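PDB 4O6R: aldehyde dehydrogenase from Burkholderia cenocepacia, which probably oxidises aldehydes to carboxylic acids with NAD+ or NADP+ as the electron acceptor, and holds adenosine monophosphate in this crystal. Local coordinates for residues L90-S95 with H100-S105; S293-H298 with D303-R308; R219-E222 with K228-F231. All coordinates share one frame; numbering follows the deposited sequence.

Contact 1: L90-S95 with H100-S105; sequences LAQLES and HPIRDS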
ATOM      1  N   LEU A  90     -23.723  -1.991  29.660  1.00 12.61           N
ATOM      2  CA  LEU A  90     -23.047  -0.841  29.081  1.00 12.16           C
ATOM      3  C   LEU A  90     -24.058   0.146  28.484  1.00 12.05           C
ATOM      4  O   LEU A  90     -23.925   1.342  28.650  1.00 11.78           O
ATOM      5  CB  LEU A  90     -22.021  -1.240  28.010  1.00 11.99           C
ATOM      6  CG  LEU A  90     -20.658  -1.726  28.500  1.00 12.06           C
ATOM      7  CD1 LEU A  90     -19.845  -2.314  27.390  1.00 11.88           C
ATOM      8  CD2 LEU A  90     -19.869  -0.595  29.119  1.00 11.91           C
ATOM      9  N   ALA A  91     -25.064  -0.387  27.805  1.00 12.39           N
ATOM     10  CA  ALA A  91     -26.096   0.429  27.205  1.00 12.50           C
ATOM     11  C   ALA A  91     -26.870   1.206  28.284  1.00 12.75           C
ATOM     12  O   ALA A  91     -27.119   2.403  28.127  1.00 12.37           O
ATOM     13  CB  ALA A  91     -27.043  -0.433  26.387  1.00 12.96           C
ATOM     14  N   GLN A  92     -27.276   0.504  29.341  1.00 13.36           N
ATOM     15  CA  GLN A  92     -27.951   1.144  30.452  1.00 13.90           C
ATOM     16  C   GLN A  92     -27.103   2.261  31.057  1.00 13.52           C
ATOM     17  O   GLN A  92     -27.622   3.345  31.328  1.00 13.45           O
ATOM     18  CB  GLN A  92     -28.330   0.127  31.528  1.00 14.76           C
ATOM     19  CG  GLN A  92     -29.436  -0.830  31.119  1.00 15.46           C
ATOM     20  CD  GLN A  92     -30.815  -0.170  31.084  1.00 16.05           C
ATOM     21  OE1 GLN A  92     -31.080   0.775  31.820  1.00 16.36           O
ATOM     22  NE2 GLN A  92     -31.710  -0.713  30.271  1.00 16.30           N
ATOM     23  N   LEU A  93     -25.816   2.009  31.275  1.00 13.17           N
ATOM     24  CA  LEU A  93     -24.941   3.003  31.920  1.00 13.27           C
ATOM     25  C   LEU A  93     -24.752   4.224  31.023  1.00 12.79           C
ATOM     26  O   LEU A  93     -24.884   5.382  31.467  1.00 12.81           O
ATOM     27  CB  LEU A  93     -23.589   2.387  32.291  1.00 13.28           C
ATOM     28  CG  LEU A  93     -22.590   3.274  33.032  1.00 13.45           C
ATOM     29  CD1 LEU A  93     -23.163   3.739  34.347  1.00 14.10           C
ATOM     30  CD2 LEU A  93     -21.297   2.508  33.301  1.00 13.67           C
ATOM     31  N   GLU A  94     -24.500   3.966  29.745  1.00 12.62           N
ATOM     32  CA  GLU A  94     -24.356   5.046  28.753  1.00 12.56           C
ATOM     33  C   GLU A  94     -25.624   5.913  28.678  1.00 12.96           C
ATOM     34  O   GLU A  94     -25.535   7.145  28.733  1.00 12.87           O
ATOM     35  CB  GLU A  94     -23.978   4.468  27.362  1.00 12.84           C
ATOM     36  CG  GLU A  94     -23.647   5.501  26.278  1.00 12.87           C
ATOM     37  CD  GLU A  94     -22.296   6.192  26.441  1.00 13.16           C
ATOM     38  OE1 GLU A  94     -21.755   6.262  27.562  1.00 13.26           O
ATOM     39  OE2 GLU A  94     -21.769   6.731  25.429  1.00 13.78           O
ATOM     40  N   SER A  95     -26.798   5.281  28.587  1.00 13.56           N
ATOM     41  CA  SER A  95     -28.079   6.009  28.573  1.00 14.12           C
ATOM     42  C   SER A  95     -28.320   6.836  29.834  1.00 14.36           C
ATOM     43  O   SER A  95     -28.829   7.942  29.756  1.00 14.68           O
ATOM     44  CB  SER A  95     -29.276   5.070  28.337  1.00 14.63           C
ATOM     45  OG  SER A  95     -29.238   4.549  27.007  1.00 14.81           O
ATOM     46  N   HIS A 100     -28.841   9.384  25.939  1.00 10.97           N
ATOM     47  CA  HIS A 100     -29.161   8.689  24.705  1.00 11.08           C
ATOM     48  C   HIS A 100     -30.280   7.712  24.990  1.00 11.48           C
ATOM     49  O   HIS A 100     -30.208   7.012  25.995  1.00 11.53           O
ATOM     50  CB  HIS A 100     -27.995   7.877  24.210  1.00 10.83           C
ATOM     51  CG  HIS A 100     -26.780   8.681  23.863  1.00 10.76           C
ATOM     52  ND1 HIS A 100     -25.638   8.103  23.346  1.00 10.48           N
ATOM     53  CD2 HIS A 100     -26.499   9.995  24.017  1.00 10.90           C
ATOM     54  CE1 HIS A 100     -24.714   9.028  23.176  1.00 10.36           C
ATOM     55  NE2 HIS A 100     -25.214  10.192  23.560  1.00 10.62           N
ATOM     56  N   PRO A 101     -31.305   7.652  24.125  1.00 11.74           N
ATOM     57  CA  PRO A 101     -32.325   6.606  24.291  1.00 12.13           C
ATOM     58  C   PRO A 101     -31.691   5.209  24.397  1.00 12.07           C
ATOM     59  O   PRO A 101     -30.768   4.873  23.657  1.00 11.57           O
ATOM     60  CB  PRO A 101     -33.156   6.729  23.015  1.00 12.42           C
ATOM     61  CG  PRO A 101     -33.056   8.197  22.659  1.00 12.34           C
ATOM     62  CD  PRO A 101     -31.672   8.609  23.061  1.00 11.82           C
ATOM     63  N   ILE A 102     -32.193   4.395  25.309  1.00 12.60           N
ATOM     64  CA  ILE A 102     -31.707   3.023  25.479  1.00 12.82           C
ATOM     65  C   ILE A 102     -31.737   2.244  24.171  1.00 12.88           C
ATOM     66  O   ILE A 102     -30.876   1.431  23.909  1.00 12.46           O
ATOM     67  CB  ILE A 102     -32.491   2.305  26.617  1.00 13.41           C
ATOM     68  CG1 ILE A 102     -31.912   0.917  26.945  1.00 13.69           C
ATOM     69  CG2 ILE A 102     -33.966   2.206  26.279  1.00 14.03           C
ATOM     70  CD1 ILE A 102     -30.480   0.895  27.470  1.00 13.29           C
ATOM     71  N   ARG A 103     -32.704   2.519  23.308  1.00 13.55           N
ATOM     72  CA  ARG A 103     -32.703   1.829  22.041  1.00 13.99           C
ATOM     73  C   ARG A 103     -31.441   2.157  21.194  1.00 13.56           C
ATOM     74  O   ARG A 103     -30.955   1.283  20.480  1.00 13.10           O
ATOM     75  CB  ARG A 103     -34.008   2.081  21.286  1.00 14.72           C
ATOM     76  CG  ARG A 103     -34.126   3.453  20.665  1.00 14.85           C
ATOM     77  CD  ARG A 103     -35.431   3.557  19.915  1.00 15.89           C
ATOM     78  NE  ARG A 103     -35.298   4.503  18.829  1.00 16.39           N
ATOM     79  CZ  ARG A 103     -36.084   4.562  17.760  1.00 17.43           C
ATOM     80  NH1 ARG A 103     -37.155   3.768  17.651  1.00 18.11           N
ATOM     81  NH2 ARG A 103     -35.827   5.475  16.817  1.00 17.40           N
ATOM     82  N   ASP A 104     -30.926   3.384  21.316  1.00 13.47           N
ATOM     83  CA  ASP A 104     -29.737   3.841  20.572  1.00 13.54           C
ATOM     84  C   ASP A 104     -28.447   3.319  21.222  1.00 12.77           C
ATOM     85  O   ASP A 104     -27.487   2.932  20.526  1.00 12.25           O
ATOM     86  CB  ASP A 104     -29.606   5.379  20.554  1.00 14.08           C
ATOM     87  CG  ASP A 104     -30.626   6.082  19.671  1.00 15.38           C
ATOM     88  OD1 ASP A 104     -31.257   5.463  18.794  1.00 15.88           O
ATOM     89  OD2 ASP A 104     -30.769   7.329  19.870  1.00 17.46           O
ATOM     90  N   SER A 105     -28.390   3.311  22.550  1.00 12.40           N
ATOM     91  CA  SER A 105     -27.200   2.782  23.189  1.00 12.21           C
ATOM     92  C   SER A 105     -27.100   1.276  22.938  1.00 12.30           C
ATOM     93  O   SER A 105     -26.017   0.779  22.760  1.00 12.32           O
ATOM     94  CB  SER A 105     -27.106   3.139  24.664  1.00 12.10           C
ATOM     95  OG  SER A 105     -28.233   2.691  25.347  1.00 13.07           O
TER
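Ala91 meets Ser105, and Ser95 meets His100, with CA atoms 4.8 Å apart in both pairs, where helix 87-98 runs beside the loop residue His100 and the first turn of helix 102-123. So near an approach suits the small residues found here, one alanine and two serines. Ser95 OG, swung beside its own backbone N (chi1 -68°), donates to His100 O at 2.8 Å, arriving 36° out of the carbonyl plane. Ser95 OG also lies 2.7 Å from Ser105 OG. Standing between its backbone N and carbonyl carbon (chi1 57°), Ser105 OG is 3.0 Å from Ala91 O as well, so its single proton can go to Ser95 OG or to that carbonyl, which already takes the helical N-H of Ser95. Apolar packing flanks the hydroxyls: Ile102 CD1 rests 3.8 Å from Ala91 CB and 3.5 Å from NE2 of Gln92, whose bent chain crosses that of Ile102 at a slant while its amide bonds Glu88. The polar ends of Glu94 and His100 find their partners elsewhere, the carboxylate in Ser188 and Leu160 N, the imidazole chiefly in Asp109. Pro101 is the N-cap residue of the second helix, and its carbonyl accepts from the N-H groups of Asp104 and Ser105. Two buried hydroxyls and two main-chain carbonyls thus form a compact polar cluster, in which Ser95, in the last turns of one helix, is tied to the loop that leads into the next.

Contact 2: S293-H298 with D303-R308; sequences SRLVLH and DAFLER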
ATOM      1  N   SER A 293     -26.950  19.414   9.840  1.00  8.14           N
ATOM      2  CA  SER A 293     -27.600  20.589  10.455  1.00  8.42           C
ATOM      3  C   SER A 293     -28.066  21.668   9.477  1.00  8.55           C
ATOM      4  O   SER A 293     -28.746  22.632   9.900  1.00  8.95           O
ATOM      5  CB  SER A 293     -26.688  21.230  11.508  1.00  8.53           C
ATOM      6  OG  SER A 293     -25.380  21.495  10.979  1.00  8.64           O
ATOM      7  N   ARG A 294     -27.685  21.539   8.220  1.00  8.39           N
ATOM      8  CA  ARG A 294     -28.196  22.390   7.174  1.00  8.63           C
ATOM      9  C   ARG A 294     -28.857  21.547   6.130  1.00  8.71           C
ATOM     10  O   ARG A 294     -28.188  20.785   5.430  1.00  8.85           O
ATOM     11  CB  ARG A 294     -27.083  23.227   6.518  1.00  8.85           C
ATOM     12  CG  ARG A 294     -26.445  24.200   7.492  1.00  9.19           C
ATOM     13  CD  ARG A 294     -25.400  25.097   6.809  1.00  9.64           C
ATOM     14  NE  ARG A 294     -24.230  24.322   6.402  1.00  9.56           N
ATOM     15  CZ  ARG A 294     -23.558  24.486   5.252  1.00  9.86           C
ATOM     16  NH1 ARG A 294     -23.869  25.460   4.388  1.00 10.15           N
ATOM     17  NH2 ARG A 294     -22.544  23.669   4.978  1.00  9.88           N
ATOM     18  N   LEU A 295     -30.174  21.706   5.991  1.00  8.75           N
ATOM     19  CA  LEU A 295     -30.919  20.957   5.014  1.00  8.87           C
ATOM     20  C   LEU A 295     -31.101  21.883   3.849  1.00  8.91           C
ATOM     21  O   LEU A 295     -31.691  22.957   3.989  1.00  9.33           O
ATOM     22  CB  LEU A 295     -32.228  20.496   5.631  1.00  9.13           C
ATOM     23  CG  LEU A 295     -33.147  19.672   4.774  1.00  9.48           C
ATOM     24  CD1 LEU A 295     -32.520  18.330   4.493  1.00  9.41           C
ATOM     25  CD2 LEU A 295     -34.488  19.537   5.463  1.00 10.00           C
ATOM     26  N   VAL A 296     -30.504  21.519   2.723  1.00  8.67           N
ATOM     27  CA  VAL A 296     -30.363  22.390   1.585  1.00  8.74           C
ATOM     28  C   VAL A 296     -31.232  21.787   0.477  1.00  9.11           C
ATOM     29  O   VAL A 296     -30.862  20.767  -0.120  1.00  9.01           O
ATOM     30  CB  VAL A 296     -28.890  22.501   1.128  1.00  8.61           C
ATOM     31  CG1 VAL A 296     -28.788  23.428  -0.075  1.00  8.75           C
ATOM     32  CG2 VAL A 296     -28.000  22.997   2.258  1.00  8.43           C
ATOM     33  N   LEU A 297     -32.394  22.389   0.219  1.00  9.29           N
ATOM     34  CA  LEU A 297     -33.441  21.740  -0.577  1.00  9.68           C
ATOM     35  C   LEU A 297     -33.666  22.439  -1.905  1.00 10.14           C
ATOM     36  O   LEU A 297     -33.777  23.662  -1.951  1.00 10.03           O
ATOM     37  CB  LEU A 297     -34.770  21.783   0.175  1.00  9.81           C
ATOM     38  CG  LEU A 297     -34.780  21.103   1.537  1.00  9.51           C
ATOM     39  CD1 LEU A 297     -36.125  21.342   2.187  1.00  9.74           C
ATOM     40  CD2 LEU A 297     -34.529  19.601   1.407  1.00  9.35           C
ATOM     41  N   HIS A 298     -33.751  21.659  -2.977  1.00 10.41           N
ATOM     42  CA  HIS A 298     -34.048  22.215  -4.273  1.00 11.35           C
ATOM     43  C   HIS A 298     -35.449  22.836  -4.233  1.00 12.25           C
ATOM     44  O   HIS A 298     -36.384  22.245  -3.708  1.00 11.87           O
ATOM     45  CB  HIS A 298     -33.996  21.153  -5.368  1.00 11.45           C
ATOM     46  CG  HIS A 298     -34.011  21.734  -6.743  1.00 11.91           C
ATOM     47  ND1 HIS A 298     -35.175  22.117  -7.361  1.00 12.48           N
ATOM     48  CD2 HIS A 298     -33.013  22.085  -7.578  1.00 12.12           C
ATOM     49  CE1 HIS A 298     -34.904  22.647  -8.542  1.00 12.84           C
ATOM     50  NE2 HIS A 298     -33.595  22.628  -8.704  1.00 12.73           N
ATOM     51  N   ASP A 303     -41.056  22.463  -0.599  1.00 13.87           N
ATOM     52  CA  ASP A 303     -42.305  22.509   0.133  1.00 14.93           C
ATOM     53  C   ASP A 303     -42.854  21.115   0.390  1.00 14.28           C
ATOM     54  O   ASP A 303     -43.251  20.809   1.510  1.00 14.17           O
ATOM     55  CB  ASP A 303     -43.326  23.425  -0.569  1.00 16.72           C
ATOM     56  CG  ASP A 303     -42.822  24.886  -0.656  1.00 17.87           C
ATOM     57  OD1 ASP A 303     -42.537  25.479   0.384  1.00 18.79           O
ATOM     58  OD2 ASP A 303     -42.625  25.430  -1.774  1.00 20.85           O
ATOM     59  N   ALA A 304     -42.802  20.261  -0.624  1.00 13.97           N
ATOM     60  CA  ALA A 304     -43.213  18.872  -0.506  1.00 14.08           C
ATOM     61  C   ALA A 304     -42.414  18.118   0.577  1.00 13.27           C
ATOM     62  O   ALA A 304     -43.001  17.489   1.475  1.00 13.82           O
ATOM     63  CB  ALA A 304     -43.047  18.174  -1.844  1.00 14.35           C
ATOM     64  N   PHE A 305     -41.097  18.231   0.496  1.00 12.47           N
ATOM     65  CA  PHE A 305     -40.195  17.643   1.460  1.00 11.72           C
ATOM     66  C   PHE A 305     -40.509  18.119   2.886  1.00 11.92           C
ATOM     67  O   PHE A 305     -40.653  17.314   3.806  1.00 11.46           O
ATOM     68  CB  PHE A 305     -38.781  18.029   1.106  1.00 11.31           C
ATOM     69  CG  PHE A 305     -37.734  17.287   1.901  1.00 10.43           C
ATOM     70  CD1 PHE A 305     -37.481  17.623   3.222  1.00 10.19           C
ATOM     71  CD2 PHE A 305     -36.998  16.266   1.312  1.00 10.12           C
ATOM     72  CE1 PHE A 305     -36.524  16.945   3.957  1.00  9.72           C
ATOM     73  CE2 PHE A 305     -36.053  15.588   2.046  1.00  9.79           C
ATOM     74  CZ  PHE A 305     -35.805  15.927   3.355  1.00  9.54           C
ATOM     75  N   LEU A 306     -40.634  19.433   3.051  1.00 12.12           N
ATOM     76  CA  LEU A 306     -40.836  19.991   4.372  1.00 12.42           C
ATOM     77  C   LEU A 306     -42.157  19.570   4.981  1.00 13.43           C
ATOM     78  O   LEU A 306     -42.216  19.306   6.162  1.00 13.29           O
ATOM     79  CB  LEU A 306     -40.705  21.505   4.344  1.00 12.44           C
ATOM     80  CG  LEU A 306     -39.278  22.020   4.107  1.00 12.05           C
ATOM     81  CD1 LEU A 306     -39.291  23.507   3.817  1.00 12.20           C
ATOM     82  CD2 LEU A 306     -38.375  21.707   5.310  1.00 11.68           C
ATOM     83  N   GLU A 307     -43.220  19.484   4.191  1.00 14.65           N
ATOM     84  CA  GLU A 307     -44.485  19.085   4.769  1.00 16.28           C
ATOM     85  C   GLU A 307     -44.380  17.700   5.399  1.00 15.08           C
ATOM     86  O   GLU A 307     -44.894  17.462   6.517  1.00 14.83           O
ATOM     87  CB  GLU A 307     -45.606  19.136   3.737  1.00 19.28           C
ATOM     88  CG  GLU A 307     -46.975  18.926   4.341  1.00 23.35           C
ATOM     89  CD  GLU A 307     -48.081  19.036   3.311  1.00 27.59           C
ATOM     90  OE1 GLU A 307     -47.760  19.120   2.098  1.00 30.45           O
ATOM     91  OE2 GLU A 307     -49.267  19.016   3.711  1.00 31.36           O
ATOM     92  N   ARG A 308     -43.709  16.786   4.705  1.00 13.45           N
ATOM     93  CA  ARG A 308     -43.537  15.447   5.235  1.00 13.05           C
ATOM     94  C   ARG A 308     -42.493  15.397   6.378  1.00 12.16           C
ATOM     95  O   ARG A 308     -42.692  14.733   7.375  1.00 11.98           O
ATOM     96  CB  ARG A 308     -43.155  14.485   4.102  1.00 13.09           C
ATOM     97  CG  ARG A 308     -44.333  14.252   3.159  1.00 13.65           C
ATOM     98  CD  ARG A 308     -43.878  13.735   1.823  1.00 13.90           C
ATOM     99  NE  ARG A 308     -43.399  12.361   1.940  1.00 13.91           N
ATOM    100  CZ  ARG A 308     -42.936  11.636   0.928  1.00 14.31           C
ATOM    101  NH1 ARG A 308     -42.807  12.152  -0.283  1.00 14.63           N
ATOM    102  NH2 ARG A 308     -42.536  10.410   1.150  1.00 14.67           N
TER
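Strand 294-298 and helix 302-315 are successive elements of an alpha/beta unit in the domain built on the seven-stranded sheet, the one that in this family carries the catalytic cysteine. The axes of the short segments pass 9.0 Å apart at 134°, and the interface is wholly apolar. Leu297 does most of the work, since its two methyls serve different partners. Leu297 CD2 sits over the face of the Phe305 ring, 3.9 Å from the centroid and only 9° off the ring normal, a CH-pi contact over the ring centre. Leu297 CD1 lies 3.8 Å from Leu306 CG. Two residues earlier, on the same face of the strand, Leu295 brings CD2 to 3.6 Å from CE1 of Phe305, its side chain meeting the phenyl group from the opposing direction. With CG anti to its backbone nitrogen (chi1 -170°), Phe305 extends from the helix toward the sheet and also packs on Ile274 and Ala277 of helix 270-282 and on Val264 of the neighbouring strand. Asp303, pointing away from the strand, forms a salt bridge with Arg400. A helix laid over a sheet through leucine and phenylalanine side chains is the helix-on-sheet packing of an alpha/beta domain, as expected for the catalytic domain of an aldehyde dehydrogenase.

Contact 3: R219-E222 with K228-F231; sequences RLAE and KIAF. With AMP (adenosine monophosphate), chain E.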
ATOM      1  N   ARG A 219      -3.080  20.118  31.377  1.00 13.28           N
ATOM      2  CA  ARG A 219      -1.816  19.500  31.736  1.00 12.99           C
ATOM      3  C   ARG A 219      -1.449  18.403  30.725  1.00 12.48           C
ATOM      4  O   ARG A 219      -0.293  18.298  30.307  1.00 12.23           O
ATOM      5  CB  ARG A 219      -1.844  18.929  33.159  1.00 13.17           C
ATOM      6  CG  ARG A 219      -0.557  18.243  33.590  1.00 13.12           C
ATOM      7  CD  ARG A 219       0.686  19.109  33.399  1.00 13.28           C
ATOM      8  NE  ARG A 219       1.879  18.402  33.842  1.00 13.29           N
ATOM      9  CZ  ARG A 219       3.122  18.733  33.532  1.00 13.48           C
ATOM     10  NH1 ARG A 219       3.382  19.789  32.777  1.00 13.58           N
ATOM     11  NH2 ARG A 219       4.126  17.987  33.975  1.00 13.69           N
ATOM     12  N   LEU A 220      -2.433  17.577  30.363  1.00 12.12           N
ATOM     13  CA  LEU A 220      -2.217  16.511  29.369  1.00 11.70           C
ATOM     14  C   LEU A 220      -1.650  17.091  28.045  1.00 11.51           C
ATOM     15  O   LEU A 220      -0.666  16.584  27.503  1.00 10.98           O
ATOM     16  CB  LEU A 220      -3.532  15.748  29.106  1.00 11.66           C
ATOM     17  CG  LEU A 220      -3.428  14.472  28.254  1.00 11.37           C
ATOM     18  CD1 LEU A 220      -2.331  13.525  28.755  1.00 11.19           C
ATOM     19  CD2 LEU A 220      -4.771  13.741  28.260  1.00 11.33           C
ATOM     20  N   ALA A 221      -2.271  18.152  27.539  1.00 11.79           N
ATOM     21  CA  ALA A 221      -1.821  18.801  26.293  1.00 11.77           C
ATOM     22  C   ALA A 221      -0.420  19.395  26.422  1.00 12.11           C
ATOM     23  O   ALA A 221       0.329  19.390  25.449  1.00 11.67           O
ATOM     24  CB  ALA A 221      -2.815  19.864  25.853  1.00 11.91           C
ATOM     25  N   GLU A 222      -0.073  19.920  27.607  1.00 12.59           N
ATOM     26  CA  GLU A 222       1.251  20.524  27.843  1.00 12.96           C
ATOM     27  C   GLU A 222       2.329  19.537  28.225  1.00 12.80           C
ATOM     28  O   GLU A 222       3.489  19.888  28.241  1.00 12.94           O
ATOM     29  CB  GLU A 222       1.186  21.558  28.963  1.00 14.07           C
ATOM     30  CG  GLU A 222       0.383  22.778  28.596  1.00 15.23           C
ATOM     31  CD  GLU A 222       0.109  23.727  29.756  1.00 17.07           C
ATOM     32  OE1 GLU A 222       0.464  23.424  30.919  1.00 18.53           O
ATOM     33  OE2 GLU A 222      -0.534  24.762  29.487  1.00 18.88           O
ATOM     34  N   LYS A 228       2.028  12.810  21.515  1.00  8.70           N
ATOM     35  CA  LYS A 228       0.918  13.233  20.656  1.00  8.96           C
ATOM     36  C   LYS A 228      -0.295  13.529  21.507  1.00  8.97           C
ATOM     37  O   LYS A 228      -0.548  12.835  22.505  1.00  8.81           O
ATOM     38  CB  LYS A 228       0.575  12.154  19.625  1.00  9.47           C
ATOM     39  CG  LYS A 228      -0.577  12.522  18.700  1.00 10.05           C
ATOM     40  CD  LYS A 228      -0.853  11.467  17.640  1.00 10.72           C
ATOM     41  CE  LYS A 228      -2.187  11.786  16.984  1.00 11.90           C
ATOM     42  NZ  LYS A 228      -2.636  10.788  15.994  1.00 12.47           N
ATOM     43  N   ILE A 229      -1.029  14.563  21.119  1.00  8.66           N
ATOM     44  CA  ILE A 229      -2.279  14.878  21.756  1.00  8.87           C
ATOM     45  C   ILE A 229      -3.362  14.856  20.689  1.00  9.02           C
ATOM     46  O   ILE A 229      -3.157  15.406  19.591  1.00  8.60           O
ATOM     47  CB  ILE A 229      -2.234  16.240  22.467  1.00  8.99           C
ATOM     48  CG1 ILE A 229      -3.531  16.548  23.223  1.00  9.16           C
ATOM     49  CG2 ILE A 229      -1.915  17.368  21.493  1.00  8.92           C
ATOM     50  CD1 ILE A 229      -3.724  15.723  24.478  1.00  9.40           C
ATOM     51  N   ALA A 230      -4.472  14.188  21.016  1.00  9.26           N
ATOM     52  CA  ALA A 230      -5.612  14.094  20.124  1.00  9.71           C
ATOM     53  C   ALA A 230      -6.819  14.704  20.816  1.00 10.23           C
ATOM     54  O   ALA A 230      -7.127  14.350  21.975  1.00 10.57           O
ATOM     55  CB  ALA A 230      -5.870  12.656  19.745  1.00  9.75           C
ATOM     56  N   PHE A 231      -7.477  15.641  20.132  1.00 10.29           N
ATOM     57  CA  PHE A 231      -8.555  16.393  20.720  1.00 10.98           C
ATOM     58  C   PHE A 231      -9.745  16.512  19.773  1.00 11.22           C
ATOM     59  O   PHE A 231      -9.600  16.782  18.555  1.00 11.17           O
ATOM     60  CB  PHE A 231      -8.068  17.800  21.127  1.00 11.36           C
ATOM     61  CG  PHE A 231      -9.186  18.716  21.555  1.00 11.48           C
ATOM     62  CD1 PHE A 231      -9.664  18.679  22.835  1.00 11.80           C
ATOM     63  CD2 PHE A 231      -9.774  19.593  20.647  1.00 11.72           C
ATOM     64  CE1 PHE A 231     -10.709  19.507  23.233  1.00 12.17           C
ATOM     65  CE2 PHE A 231     -10.820  20.419  21.018  1.00 11.81           C
ATOM     66  CZ  PHE A 231     -11.295  20.363  22.314  1.00 12.28           C
TER
HETATM   67  P   AMP E 501     -14.761  21.638  24.505  1.00 46.70           P
HETATM   68  O1P AMP E 501     -14.441  21.609  23.049  1.00 36.28           O
HETATM   69  O2P AMP E 501     -13.986  22.747  25.249  1.00 41.48           O
HETATM   70  O3P AMP E 501     -16.273  21.551  24.783  1.00 51.03           O
HETATM   71  O5' AMP E 501     -14.211  20.247  25.203  1.00 44.56           O
HETATM   72  C5' AMP E 501     -14.145  18.884  24.700  1.00 38.35           C
HETATM   73  C4' AMP E 501     -13.190  18.097  25.647  1.00 38.06           C
HETATM   74  O4' AMP E 501     -12.016  18.902  25.879  1.00 38.77           O
HETATM   75  C3' AMP E 501     -13.701  17.757  27.053  1.00 34.77           C
HETATM   76  O3' AMP E 501     -13.285  16.447  27.558  1.00 29.84           O
HETATM   77  C2' AMP E 501     -13.153  18.922  27.894  1.00 35.64           C
HETATM   78  O2' AMP E 501     -13.068  18.710  29.322  1.00 29.73           O
HETATM   79  C1' AMP E 501     -11.795  19.202  27.257  1.00 36.47           C
HETATM   80  N9  AMP E 501     -11.244  20.586  27.458  1.00 36.46           N
HETATM   81  C8  AMP E 501     -11.925  21.731  27.763  1.00 37.66           C
HETATM   82  N7  AMP E 501     -11.063  22.791  27.902  1.00 40.01           N
HETATM   83  C5  AMP E 501      -9.796  22.346  27.674  1.00 37.61           C
HETATM   84  C6  AMP E 501      -8.413  22.910  27.634  1.00 39.32           C
HETATM   85  N6  AMP E 501      -8.167  24.204  27.876  1.00 43.42           N
HETATM   86  N1  AMP E 501      -7.366  22.114  27.347  1.00 38.01           N
HETATM   87  C2  AMP E 501      -7.571  20.811  27.105  1.00 37.09           C
HETATM   88  N3  AMP E 501      -8.788  20.224  27.136  1.00 34.63           N
HETATM   89  C4  AMP E 501      -9.927  20.900  27.398  1.00 37.68           C
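Leu220 and Ala221, near the C-terminal end of helix 213-222, pack on Ile229 of strand 228-232, a helix-to-strand step in the Rossmann-like nucleotide-binding domain of the aldehyde dehydrogenase family. The apolar contact centres on one side chain. Ile229 points its CD1 into the helix, 4.0 Å from Leu220 CG and equally 4.0 Å from Ala221 CA, while its CG1 stands 4.3 Å from Ala221 CB. Because CG1 is anti to the backbone N (chi1 -176°), the longer branch of the isoleucine reaches across to the helix, and the Leu220 chain meets it at a slant. Nearby, Ile153 and Val252 of the two adjacent strands also touch Ile229, and Ala244 of helix 235-245 covers Ala221. Polar links lie outside this pair: backbone hydrogen bonds join Ile229 to Arg251 and Gln253, and Lys228 and Ala230 to strand 138-153, so strand 228-232 is held between two parallel neighbours of a mixed sheet. The ligand is met by Phe231, two residues beyond Ile229 on the same strand, which turns its ring edge to the nucleotide. AMP, which is hydrogen-bonded to Val154, Lys180, Gln218, Ser234 and Thr237, places ribose O4' near the ring plane, 3.0 Å from CE1 of Phe231, and phosphate O1P 3.5 Å from CZ of the same ring.

Overall arrangement
From the N terminus, contact 1 comes first, closing the short turn between helices 87-98 and 102-123, a helical region packed against helix 187-199 and touched by a second subunit through Arg103. Contact 3 follows, joining helix 213-222 to strand 228-232 across five residues and ending beside bound AMP. Contact 2 comes last, fastening strand 294-298 to helix 302-315 in the other large sheet. All three are local closures in series, neither nesting nor crossing. Their centres lie 29 to 41 Å apart, with contacts 2 and 3 on opposite sides of the chain's centre. Each of the two large sheets thus receives one helix-to-strand contact, while contact 1 joins helix to helix.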